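Local coordinates for Pbp related beta-lactamase (Pyrococcus abyssi, PDB 2QMI), which assembles into a self-compartmentalizing octameric peptidase, probably acting through an active-site serine as in the related penicillin-binding proteins and serine beta-lactamases, at residues H107-S113 / G155-L161; K266-I272 / Y284-I290; T65-I69 / L168-I172; I57-K62 / H302-V306. The contacts are given in a common frame with arbitrary orientation. Residue numbers count along the deposited sequence, not the author numbering.

Contact 1. Residues H107-S113 / G155-L161; sequences HSSGIPS and GERFFYL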
loop_
_atom_site.group_PDB
_atom_site.type_symbol
_atom_site.label_atom_id
_atom_site.label_comp_id
_atom_site.label_asym_id
_atom_site.label_seq_id
_atom_site.Cartn_x
_atom_site.Cartn_y
_atom_site.Cartn_z
ATOM N N HIS A 107 -18.449 29.107 36.890
ATOM C CA HIS A 107 -18.773 27.987 36.013
ATOM C C HIS A 107 -19.841 27.134 36.675
ATOM O O HIS A 107 -19.748 25.908 36.664
ATOM C CB HIS A 107 -17.545 27.113 35.756
ATOM C CG HIS A 107 -16.419 27.829 35.081
ATOM N ND1 HIS A 107 -16.478 28.243 33.769
ATOM C CD2 HIS A 107 -15.199 28.195 35.538
ATOM C CE1 HIS A 107 -15.341 28.833 33.445
ATOM N NE2 HIS A 107 -14.548 28.817 34.502
ATOM N N SER A 108 -20.843 27.786 37.260
ATOM C CA SER A 108 -21.934 27.082 37.931
ATOM C C SER A 108 -23.325 27.376 37.349
ATOM O O SER A 108 -24.338 27.082 37.990
ATOM C CB SER A 108 -21.930 27.403 39.437
ATOM O OG SER A 108 -22.264 28.752 39.697
ATOM N N SER A 109 -23.378 27.943 36.143
ATOM C CA SER A 109 -24.658 28.258 35.514
ATOM C C SER A 109 -25.576 27.038 35.417
ATOM O O SER A 109 -26.803 27.171 35.354
ATOM C CB SER A 109 -24.445 28.837 34.113
ATOM O OG SER A 109 -23.882 27.880 33.237
ATOM N N GLY A 110 -24.974 25.851 35.407
ATOM C CA GLY A 110 -25.747 24.626 35.309
ATOM C C GLY A 110 -25.743 24.105 33.886
ATOM O O GLY A 110 -26.274 23.037 33.595
ATOM N N ILE A 111 -25.131 24.877 32.997
ATOM C CA ILE A 111 -25.039 24.522 31.591
ATOM C C ILE A 111 -23.688 23.883 31.301
ATOM O O ILE A 111 -22.641 24.515 31.455
ATOM C CB ILE A 111 -25.197 25.771 30.706
ATOM C CG1 ILE A 111 -26.507 26.478 31.047
ATOM C CG2 ILE A 111 -25.186 25.379 29.235
ATOM C CD1 ILE A 111 -26.675 27.826 30.377
ATOM N N PRO A 112 -23.687 22.610 30.887
ATOM C CA PRO A 112 -22.400 21.976 30.598
ATOM C C PRO A 112 -21.746 22.631 29.383
ATOM O O PRO A 112 -22.400 23.332 28.603
ATOM C CB PRO A 112 -22.773 20.518 30.374
ATOM C CG PRO A 112 -24.157 20.610 29.812
ATOM C CD PRO A 112 -24.808 21.685 30.647
ATOM N N SER A 113 -20.449 22.399 29.237
ATOM C CA SER A 113 -19.680 22.984 28.162
ATOM C C SER A 113 -20.196 22.748 26.758
ATOM O O SER A 113 -20.738 21.692 26.433
ATOM C CB SER A 113 -18.235 22.499 28.241
ATOM O OG SER A 113 -17.525 22.806 27.053
ATOM N N GLY A 155 -25.736 27.287 40.088
ATOM C CA GLY A 155 -25.086 27.165 41.376
ATOM C C GLY A 155 -25.023 25.795 42.017
ATOM O O GLY A 155 -24.436 25.653 43.085
ATOM N N GLU A 156 -25.614 24.785 41.392
ATOM C CA GLU A 156 -25.577 23.444 41.966
ATOM C C GLU A 156 -24.368 22.623 41.513
ATOM O O GLU A 156 -23.868 21.799 42.279
ATOM C CB GLU A 156 -26.876 22.681 41.645
ATOM C CG GLU A 156 -28.153 23.390 42.129
ATOM C CD GLU A 156 -29.401 22.512 42.069
ATOM O OE1 GLU A 156 -29.537 21.724 41.108
ATOM O OE2 GLU A 156 -30.258 22.621 42.983
ATOM N N ARG A 157 -23.888 22.838 40.288
ATOM C CA ARG A 157 -22.741 22.069 39.794
ATOM C C ARG A 157 -21.713 22.857 38.989
ATOM O O ARG A 157 -22.002 23.924 38.453
ATOM C CB ARG A 157 -23.219 20.866 38.963
ATOM C CG ARG A 157 -23.843 19.759 39.799
ATOM C CD ARG A 157 -24.267 18.575 38.954
ATOM N NE ARG A 157 -23.148 17.924 38.284
ATOM C CZ ARG A 157 -23.264 16.805 37.569
ATOM N NH1 ARG A 157 -24.451 16.221 37.444
ATOM N NH2 ARG A 157 -22.199 16.275 36.970
ATOM N N PHE A 158 -20.507 22.301 38.908
ATOM C CA PHE A 158 -19.404 22.923 38.189
ATOM C C PHE A 158 -19.151 22.283 36.824
ATOM O O PHE A 158 -18.920 21.083 36.717
ATOM C CB PHE A 158 -18.127 22.841 39.040
ATOM C CG PHE A 158 -16.911 23.466 38.394
ATOM C CD1 PHE A 158 -16.677 24.834 38.495
ATOM C CD2 PHE A 158 -16.012 22.686 37.669
ATOM C CE1 PHE A 158 -15.567 25.416 37.885
ATOM C CE2 PHE A 158 -14.893 23.265 37.050
ATOM C CZ PHE A 158 -14.676 24.634 37.161
ATOM N N PHE A 159 -19.218 23.095 35.778
ATOM C CA PHE A 159 -18.944 22.648 34.417
ATOM C C PHE A 159 -18.112 23.775 33.812
ATOM O O PHE A 159 -18.599 24.892 33.677
ATOM C CB PHE A 159 -20.240 22.477 33.602
ATOM C CG PHE A 159 -21.086 21.297 34.013
ATOM C CD1 PHE A 159 -20.649 19.992 33.791
ATOM C CD2 PHE A 159 -22.331 21.489 34.616
ATOM C CE1 PHE A 159 -21.434 18.902 34.162
ATOM C CE2 PHE A 159 -23.128 20.395 34.992
ATOM C CZ PHE A 159 -22.674 19.104 34.764
ATOM N N TYR A 160 -16.859 23.493 33.471
ATOM C CA TYR A 160 -15.996 24.506 32.880
ATOM C C TYR A 160 -16.621 24.947 31.561
ATOM O O TYR A 160 -16.725 24.166 30.612
ATOM C CB TYR A 160 -14.600 23.939 32.640
ATOM C CG TYR A 160 -13.539 24.982 32.356
ATOM C CD1 TYR A 160 -13.056 25.806 33.365
ATOM C CD2 TYR A 160 -13.006 25.124 31.079
ATOM C CE1 TYR A 160 -12.061 26.741 33.110
ATOM C CE2 TYR A 160 -12.019 26.055 30.812
ATOM C CZ TYR A 160 -11.548 26.859 31.830
ATOM O OH TYR A 160 -10.552 27.772 31.563
ATOM N N LEU A 161 -17.047 26.204 31.512
ATOM C CA LEU A 161 -17.701 26.749 30.331
ATOM C C LEU A 161 -16.993 27.987 29.783
ATOM O O LEU A 161 -17.084 29.066 30.373
ATOM C CB LEU A 161 -19.143 27.106 30.682
ATOM C CG LEU A 161 -20.052 27.660 29.586
ATOM C CD1 LEU A 161 -20.286 26.592 28.528
ATOM C CD2 LEU A 161 -21.370 28.106 30.203
HETATM O O HOH W 1 -25.334 24.100 38.340
HETATM O O HOH W 2 -21.307 25.715 33.461
HETATM O O HOH W 3 -15.730 24.733 28.160
#
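Start at His107, where helix 101-105 ends in a Schellman motif. His107 O accepts a hydrogen bond from Phe159 N (3.0 Å). The His107 ring lies against Tyr160, whose CA sits 4.2 Å from the ring centroid in a CH-pi contact, while His107 CB meets Phe158 CE1 at 3.4 Å; the three rings form an aromatic cluster. At Ser108 the backbone is held twice: Ser108 O accepts a short bond from Gly155 N (2.5 Å), and Ser108 CA makes a CA-H...O contact with Arg157 O (3.2 Å). Ser109 turns the chain as an ST turn, Ser109 OG accepting from Ile111 N (3.3 Å), and at Gly110 the backbone angles would jam a CB against the preceding carbonyl O. Ile111 O reaches Phe159 O through water 2. Pro112 lays CB over the Phe159 ring face, 4.1 Å from its centroid, and Ser113 OG reaches Tyr160 O through water 3. Arg443 and Tyr442 of a second subunit pack on Pro112 and Ser113. The two irregular loops meet along the backbone that carries Tyr160, whose OH bonds to Ser59 and Lys62: the position of the tyrosine in the Y-x-N motif of class C-like beta-lactamase active sites, a role probable here.

Contact 2. Residues K266-I272 / Y284-I290; sequences KMETSYI and YGYGLII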
loop_
_atom_site.group_PDB
_atom_site.type_symbol
_atom_site.label_atom_id
_atom_site.label_comp_id
_atom_site.label_asym_id
_atom_site.label_seq_id
_atom_site.Cartn_x
_atom_site.Cartn_y
_atom_site.Cartn_z
ATOM N N LYS A 266 -12.093 38.061 47.299
ATOM C CA LYS A 266 -13.303 37.454 46.765
ATOM C C LYS A 266 -12.901 36.484 45.658
ATOM O O LYS A 266 -13.447 35.391 45.543
ATOM C CB LYS A 266 -14.241 38.523 46.193
ATOM C CG LYS A 266 -15.057 39.276 47.236
ATOM C CD LYS A 266 -16.188 40.076 46.585
ATOM C CE LYS A 266 -16.995 40.836 47.627
ATOM N NZ LYS A 266 -16.144 41.781 48.402
ATOM N N MET A 267 -11.925 36.895 44.854
ATOM C CA MET A 267 -11.442 36.084 43.742
ATOM C C MET A 267 -10.710 34.827 44.198
ATOM O O MET A 267 -10.719 33.817 43.495
ATOM C CB MET A 267 -10.517 36.922 42.851
ATOM C CG MET A 267 -11.206 38.109 42.195
ATOM S SD MET A 267 -10.079 39.151 41.237
ATOM C CE MET A 267 -9.635 38.022 39.911
ATOM N N GLU A 268 -10.085 34.892 45.374
ATOM C CA GLU A 268 -9.328 33.765 45.921
ATOM C C GLU A 268 -10.172 32.866 46.814
ATOM O O GLU A 268 -9.645 31.974 47.475
ATOM C CB GLU A 268 -8.123 34.275 46.727
ATOM C CG GLU A 268 -7.184 35.189 45.954
ATOM C CD GLU A 268 -6.022 35.702 46.802
ATOM O OE1 GLU A 268 -6.006 35.433 48.027
ATOM O OE2 GLU A 268 -5.124 36.376 46.243
ATOM N N THR A 269 -11.483 33.093 46.835
ATOM C CA THR A 269 -12.368 32.288 47.673
ATOM C C THR A 269 -12.973 31.109 46.910
ATOM O O THR A 269 -13.520 31.275 45.825
ATOM C CB THR A 269 -13.516 33.148 48.257
ATOM O OG1 THR A 269 -12.965 34.238 49.006
ATOM C CG2 THR A 269 -14.398 32.312 49.183
ATOM N N SER A 270 -12.872 29.918 47.486
ATOM C CA SER A 270 -13.419 28.735 46.845
ATOM C C SER A 270 -14.936 28.693 47.023
ATOM O O SER A 270 -15.433 28.423 48.116
ATOM C CB SER A 270 -12.785 27.470 47.436
ATOM O OG SER A 270 -13.191 26.314 46.717
ATOM N N TYR A 271 -15.664 28.969 45.940
ATOM C CA TYR A 271 -17.128 28.963 45.968
ATOM C C TYR A 271 -17.699 27.602 45.588
ATOM O O TYR A 271 -18.825 27.271 45.948
ATOM C CB TYR A 271 -17.679 30.011 45.001
ATOM C CG TYR A 271 -17.243 31.410 45.325
ATOM C CD1 TYR A 271 -17.832 32.123 46.373
ATOM C CD2 TYR A 271 -16.195 32.008 44.628
ATOM C CE1 TYR A 271 -17.379 33.399 46.718
ATOM C CE2 TYR A 271 -15.736 33.275 44.968
ATOM C CZ TYR A 271 -16.331 33.964 46.010
ATOM O OH TYR A 271 -15.869 35.218 46.334
ATOM N N ILE A 272 -16.923 26.807 44.860
ATOM C CA ILE A 272 -17.415 25.506 44.442
ATOM C C ILE A 272 -16.285 24.511 44.189
ATOM O O ILE A 272 -15.180 24.890 43.802
ATOM C CB ILE A 272 -18.300 25.658 43.168
ATOM C CG1 ILE A 272 -19.076 24.365 42.912
ATOM C CG2 ILE A 272 -17.429 26.044 41.965
ATOM C CD1 ILE A 272 -20.005 24.435 41.708
ATOM N N TYR A 284 -12.999 26.359 42.844
ATOM C CA TYR A 284 -12.924 27.459 41.898
ATOM C C TYR A 284 -13.409 28.763 42.523
ATOM O O TYR A 284 -14.439 28.799 43.198
ATOM C CB TYR A 284 -13.768 27.152 40.647
ATOM C CG TYR A 284 -13.250 27.810 39.379
ATOM C CD1 TYR A 284 -12.192 27.248 38.662
ATOM C CD2 TYR A 284 -13.800 29.008 38.908
ATOM C CE1 TYR A 284 -11.688 27.861 37.507
ATOM C CE2 TYR A 284 -13.303 29.633 37.754
ATOM C CZ TYR A 284 -12.247 29.054 37.062
ATOM O OH TYR A 284 -11.736 29.669 35.939
ATOM N N GLY A 285 -12.641 29.824 42.296
ATOM C CA GLY A 285 -12.991 31.141 42.788
ATOM C C GLY A 285 -13.424 31.953 41.579
ATOM O O GLY A 285 -14.280 31.511 40.822
ATOM N N TYR A 286 -12.849 33.135 41.383
ATOM C CA TYR A 286 -13.206 33.950 40.223
ATOM C C TYR A 286 -12.079 33.934 39.179
ATOM O O TYR A 286 -11.107 34.689 39.288
ATOM C CB TYR A 286 -13.513 35.391 40.647
ATOM C CG TYR A 286 -14.807 35.557 41.421
ATOM C CD1 TYR A 286 -15.784 34.560 41.416
ATOM C CD2 TYR A 286 -15.068 36.726 42.133
ATOM C CE1 TYR A 286 -16.984 34.726 42.101
ATOM C CE2 TYR A 286 -16.263 36.904 42.819
ATOM C CZ TYR A 286 -17.218 35.902 42.803
ATOM O OH TYR A 286 -18.410 36.075 43.488
ATOM N N GLY A 287 -12.220 33.071 38.171
ATOM C CA GLY A 287 -11.205 32.963 37.131
ATOM C C GLY A 287 -9.896 32.544 37.773
ATOM O O GLY A 287 -8.813 32.939 37.348
ATOM N N LEU A 288 -10.008 31.731 38.815
ATOM C CA LEU A 288 -8.843 31.284 39.560
ATOM C C LEU A 288 -9.136 29.963 40.257
ATOM O O LEU A 288 -10.184 29.809 40.894
ATOM C CB LEU A 288 -8.494 32.346 40.601
ATOM C CG LEU A 288 -7.119 33.013 40.644
ATOM C CD1 LEU A 288 -6.593 33.317 39.251
ATOM C CD2 LEU A 288 -7.256 34.292 41.480
ATOM N N ILE A 289 -8.210 29.014 40.140
ATOM C CA ILE A 289 -8.376 27.716 40.777
ATOM C C ILE A 289 -7.795 27.797 42.191
ATOM O O ILE A 289 -6.764 28.441 42.415
ATOM C CB ILE A 289 -7.670 26.612 39.967
ATOM C CG1 ILE A 289 -8.250 26.573 38.549
ATOM C CG2 ILE A 289 -7.850 25.262 40.650
ATOM C CD1 ILE A 289 -7.616 25.528 37.642
ATOM N N ILE A 290 -8.457 27.153 43.147
ATOM C CA ILE A 290 -8.001 27.203 44.533
ATOM C C ILE A 290 -7.454 25.858 45.002
ATOM O O ILE A 290 -8.110 24.834 44.843
ATOM C CB ILE A 290 -9.168 27.654 45.450
ATOM C CG1 ILE A 290 -9.857 28.877 44.831
ATOM C CG2 ILE A 290 -8.660 27.998 46.848
ATOM C CD1 ILE A 290 -8.908 30.030 44.506
HETATM O O HOH W 4 -18.002 37.121 46.162
#
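Tyr286, Met267 and Tyr284 bury the most surface here. Tyr286 stacks its ring, offset, on that of Tyr271, with centroids 4.7 Å apart and planes at 17°. Tyr271 OH donates to Lys266 O (2.6 Å); water 4 bridges it to Tyr286 OH, which also bonds to His102. Met267, in the last turn of helix 261-267, works with both backbone and side chain: Met267 O accepts from Tyr286 N (3.1 Å), and Met267 CG packs on Tyr286 CB (3.9 Å). Gly285 runs so close to 266-272 that a CB would collide with Met267 O; Gly285 CA lies 3.1 Å from Thr269 O. Tyr284 N donates to Ile272 O (2.8 Å) and Tyr284 O accepts from Tyr271 N (3.0 Å), so two residues face one, a classic beta bulge. The Tyr284 hydroxyl bonds to His302. Thus the close of helix 261-267 packs on the loop before strand 289-291, and strand 272-273 pairs antiparallel with 283-284, outermost within this chain in the main sheet of the beta-lactamase/penicillin-binding protein fold.

Contact 3. Residues T65-I69 / L168-I172; sequences TALAI and LGKII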
loop_
_atom_site.group_PDB
_atom_site.type_symbol
_atom_site.label_atom_id
_atom_site.label_comp_id
_atom_site.label_asym_id
_atom_site.label_seq_id
_atom_site.Cartn_x
_atom_site.Cartn_y
_atom_site.Cartn_z
ATOM N N THR A 65 -10.349 38.925 33.115
ATOM C CA THR A 65 -11.762 39.186 32.923
ATOM C C THR A 65 -12.462 39.300 34.276
ATOM O O THR A 65 -13.322 40.167 34.467
ATOM C CB THR A 65 -12.430 38.059 32.113
ATOM O OG1 THR A 65 -11.902 38.046 30.782
ATOM C CG2 THR A 65 -13.943 38.257 32.058
ATOM N N ALA A 66 -12.104 38.422 35.211
ATOM C CA ALA A 66 -12.715 38.433 36.537
ATOM C C ALA A 66 -12.344 39.699 37.305
ATOM O O ALA A 66 -13.155 40.230 38.066
ATOM C CB ALA A 66 -12.289 37.202 37.323
ATOM N N LEU A 67 -11.123 40.183 37.096
ATOM C CA LEU A 67 -10.660 41.385 37.770
ATOM C C LEU A 67 -11.459 42.587 37.273
ATOM O O LEU A 67 -11.918 43.411 38.071
ATOM C CB LEU A 67 -9.163 41.594 37.512
ATOM C CG LEU A 67 -8.464 42.738 38.263
ATOM C CD1 LEU A 67 -8.602 42.546 39.773
ATOM C CD2 LEU A 67 -6.996 42.767 37.876
ATOM N N ALA A 68 -11.627 42.685 35.957
ATOM C CA ALA A 68 -12.389 43.781 35.365
ATOM C C ALA A 68 -13.775 43.818 36.001
ATOM O O ALA A 68 -14.293 44.892 36.333
ATOM C CB ALA A 68 -12.512 43.585 33.865
ATOM N N ILE A 69 -14.363 42.636 36.170
ATOM C CA ILE A 69 -15.684 42.506 36.768
ATOM C C ILE A 69 -15.677 43.014 38.207
ATOM O O ILE A 69 -16.625 43.668 38.633
ATOM C CB ILE A 69 -16.165 41.032 36.766
ATOM C CG1 ILE A 69 -16.465 40.577 35.333
ATOM C CG2 ILE A 69 -17.393 40.880 37.656
ATOM C CD1 ILE A 69 -17.660 41.265 34.665
ATOM N N LEU A 168 -19.133 37.176 29.992
ATOM C CA LEU A 168 -18.574 38.123 30.952
ATOM C C LEU A 168 -17.879 39.236 30.181
ATOM O O LEU A 168 -17.857 40.384 30.618
ATOM C CB LEU A 168 -17.557 37.438 31.870
ATOM C CG LEU A 168 -18.068 36.555 33.011
ATOM C CD1 LEU A 168 -16.881 35.891 33.713
ATOM C CD2 LEU A 168 -18.863 37.404 33.996
ATOM N N GLY A 169 -17.303 38.890 29.035
ATOM C CA GLY A 169 -16.634 39.889 28.218
ATOM C C GLY A 169 -17.640 40.877 27.638
ATOM O O GLY A 169 -17.354 42.069 27.497
ATOM N N LYS A 170 -18.825 40.374 27.304
ATOM C CA LYS A 170 -19.889 41.195 26.740
ATOM C C LYS A 170 -20.516 42.067 27.830
ATOM O O LYS A 170 -20.915 43.202 27.581
ATOM C CB LYS A 170 -20.958 40.296 26.104
ATOM C CG LYS A 170 -22.069 41.053 25.377
ATOM C CD LYS A 170 -21.484 42.041 24.384
ATOM C CE LYS A 170 -20.632 41.347 23.341
ATOM N NZ LYS A 170 -19.873 42.343 22.514
ATOM N N ILE A 171 -20.610 41.524 29.038
ATOM C CA ILE A 171 -21.162 42.266 30.163
ATOM C C ILE A 171 -20.247 43.459 30.449
ATOM O O ILE A 171 -20.712 44.562 30.749
ATOM C CB ILE A 171 -21.274 41.363 31.409
ATOM C CG1 ILE A 171 -22.400 40.351 31.193
ATOM C CG2 ILE A 171 -21.528 42.200 32.649
ATOM C CD1 ILE A 171 -22.625 39.405 32.333
ATOM N N ILE A 172 -18.943 43.235 30.330
ATOM C CA ILE A 172 -17.966 44.290 30.561
ATOM C C ILE A 172 -18.160 45.431 29.569
ATOM O O ILE A 172 -18.099 46.601 29.941
ATOM C CB ILE A 172 -16.536 43.733 30.448
ATOM C CG1 ILE A 172 -16.235 42.882 31.688
ATOM C CG2 ILE A 172 -15.534 44.866 30.255
ATOM C CD1 ILE A 172 -14.870 42.211 31.678
#
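This is helix-on-helix packing inside the helical region of the beta-lactamase/penicillin-binding protein fold, between helix 61-74 and helix 162-176. The short segments run in roughly the same direction at 37°, with the segment axes 10.0 Å apart at closest approach, and no hydrogen bond crosses between them. The main bump is Ile172. Ile172 CD1, at the tip of an extended side chain, pushes into a hollow formed by Thr65, Ala68 and Ile69, coming 3.8 Å from Thr65 O; the small Ala68 leaves room for it. Ile69 answers from the other helix: Ile69 CD1 enters the dent between Leu168, Ile171 and Ile172, reaching Ile172 CG1 at 3.7 Å and Leu168 CD2 at 4.1 Å. At the N-terminal ends of the two segments, Thr65 turns its methyl to the partner, Thr65 CG2 lying 3.7 Å from Leu168 CB, while its hydroxyl bonds away to Tyr180 and Ala233. Val101 and Leu105 of helix 101-105 cover Leu168, and Tyr180 and Tyr183 of helix 180-189 touch Ile172. The tightest fit of all is Ala68 CB against Ile172 CD1, at 3.5 Å.

Contact 4. Residues I57-K62 / H302-V306; sequences IGSITK and HSGSV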
loop_
_atom_site.group_PDB
_atom_site.type_symbol
_atom_site.label_atom_id
_atom_site.label_comp_id
_atom_site.label_asym_id
_atom_site.label_seq_id
_atom_site.Cartn_x
_atom_site.Cartn_y
_atom_site.Cartn_z
ATOM N N ILE A 57 -1.469 33.003 26.308
ATOM C CA ILE A 57 -1.615 32.490 27.666
ATOM C C ILE A 57 -2.908 31.728 27.909
ATOM O O ILE A 57 -3.091 31.138 28.972
ATOM C CB ILE A 57 -1.488 33.628 28.717
ATOM C CG1 ILE A 57 -2.711 34.545 28.670
ATOM C CG2 ILE A 57 -0.228 34.433 28.446
ATOM C CD1 ILE A 57 -2.744 35.560 29.801
ATOM N N GLY A 58 -3.799 31.738 26.922
ATOM C CA GLY A 58 -5.060 31.034 27.060
ATOM C C GLY A 58 -5.923 31.452 28.238
ATOM O O GLY A 58 -6.021 32.629 28.567
ATOM N N SER A 59 -6.541 30.470 28.884
ATOM C CA SER A 59 -7.422 30.708 30.019
ATOM C C SER A 59 -6.859 31.523 31.173
ATOM O O SER A 59 -7.590 31.841 32.108
ATOM C CB SER A 59 -7.947 29.379 30.565
ATOM O OG SER A 59 -8.873 28.803 29.670
ATOM N N ILE A 60 -5.571 31.852 31.139
ATOM C CA ILE A 60 -5.022 32.659 32.223
ATOM C C ILE A 60 -5.641 34.044 32.048
ATOM O O ILE A 60 -5.642 34.872 32.962
ATOM C CB ILE A 60 -3.481 32.736 32.163
ATOM C CG1 ILE A 60 -2.897 31.332 32.329
ATOM C CG2 ILE A 60 -2.954 33.651 33.277
ATOM C CD1 ILE A 60 -1.378 31.274 32.260
ATOM N N THR A 61 -6.194 34.267 30.857
ATOM C CA THR A 61 -6.864 35.521 30.527
ATOM C C THR A 61 -8.099 35.641 31.421
ATOM O O THR A 61 -8.494 36.744 31.783
ATOM C CB THR A 61 -7.332 35.556 29.035
ATOM O OG1 THR A 61 -6.205 35.409 28.160
ATOM C CG2 THR A 61 -8.026 36.879 28.725
ATOM N N LYS A 62 -8.702 34.506 31.777
ATOM C CA LYS A 62 -9.897 34.522 32.617
ATOM C C LYS A 62 -9.730 35.321 33.913
ATOM O O LYS A 62 -10.660 36.014 34.334
ATOM C CB LYS A 62 -10.362 33.099 32.938
ATOM C CG LYS A 62 -11.046 32.380 31.762
ATOM C CD LYS A 62 -11.635 31.036 32.191
ATOM C CE LYS A 62 -12.321 30.305 31.041
ATOM N NZ LYS A 62 -11.386 29.941 29.937
ATOM N N HIS A 302 -3.986 29.260 37.730
ATOM C CA HIS A 302 -4.846 28.876 36.624
ATOM C C HIS A 302 -3.957 28.565 35.432
ATOM O O HIS A 302 -2.959 29.253 35.185
ATOM C CB HIS A 302 -5.811 30.018 36.275
ATOM C CG HIS A 302 -7.055 29.568 35.575
ATOM N ND1 HIS A 302 -7.044 29.019 34.312
ATOM C CD2 HIS A 302 -8.344 29.528 35.990
ATOM C CE1 HIS A 302 -8.269 28.653 33.983
ATOM N NE2 HIS A 302 -9.076 28.950 34.985
ATOM N N SER A 303 -4.312 27.506 34.713
ATOM C CA SER A 303 -3.574 27.087 33.538
ATOM C C SER A 303 -4.285 27.648 32.325
ATOM O O SER A 303 -5.405 28.163 32.431
ATOM C CB SER A 303 -3.545 25.562 33.442
ATOM O OG SER A 303 -4.865 25.049 33.468
ATOM N N GLY A 304 -3.627 27.543 31.175
ATOM C CA GLY A 304 -4.205 28.028 29.938
ATOM C C GLY A 304 -3.703 27.262 28.734
ATOM O O GLY A 304 -2.552 26.837 28.689
ATOM N N SER A 305 -4.570 27.072 27.749
ATOM C CA SER A 305 -4.173 26.362 26.548
ATOM C C SER A 305 -4.972 26.771 25.320
ATOM O O SER A 305 -6.197 26.872 25.370
ATOM C CB SER A 305 -4.318 24.856 26.748
ATOM O OG SER A 305 -4.076 24.187 25.524
ATOM N N VAL A 306 -4.272 27.019 24.220
ATOM C CA VAL A 306 -4.932 27.365 22.973
ATOM C C VAL A 306 -4.446 26.394 21.897
ATOM O O VAL A 306 -4.517 26.673 20.699
ATOM C CB VAL A 306 -4.645 28.826 22.554
ATOM C CG1 VAL A 306 -5.628 29.750 23.240
ATOM C CG2 VAL A 306 -3.234 29.216 22.939
#
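This is close backbone packing without a hydrogen bond between the segments: one face of the end of strand 297-305, in the main antiparallel sheet, packs on the segment that leads into helix 61-74. Two glycines make the approach possible. A CB on Gly304 would fall 2.0 Å from Ile57 O, and one on Gly58 2.5 Å from Ser305 N; instead Gly304 CA makes a CA-H...O contact with Ile57 O at 3.4 Å. Ser59 points toward the strand, Ser59 CB lying 3.4 Å from Ser303 O and 3.5 Å from His302 CE1, while Ser59 O lies over a face of the His302 ring. That ring is held by His302 ND1 donating to Ser303 O (2.6 Å) and by a hydrogen bond between His302 NE2 and Tyr284 OH. Ile60 CG1 touches His302 O at 3.5 Å. One helical turn past Ser59 comes Lys62; both side chains bond to the Tyr160 hydroxyl. The arrangement is consistent with the SxxK motif, with His302-Ser303-Gly304 in the place of the K(T/S)G-type motif. Ser59 N and Ser305 N, 4.1 Å apart, are placed as would suit the two amides of the oxyanion hole, as in serine beta-lactamases and penicillin-binding proteins.

Contacts 1, 2 and 4 converge on one probable active site, contact 4 supplying the serine and lysine and the other two bringing tyrosines to it. Contacts 1 and 2 also touch directly, the His107 ring meeting that of Tyr284 edge-to-face. Contact 3 shares helix 61-74 with contact 4, but further along, and meets contact 2 through Ala66 and Met267. Chemistry follows position: contact 3, wholly buried, is apolar side-chain packing with no hydrogen bond across; contact 4, also buried and nearest the chain's centre, depends on glycines and close backbones; contact 1, mostly buried yet exposed at Gly155-Arg157, mixes backbone bonds, waters and rings and borders a second subunit; contact 2, partly buried, combines sheet pairing with a tyrosine stack and a helix end.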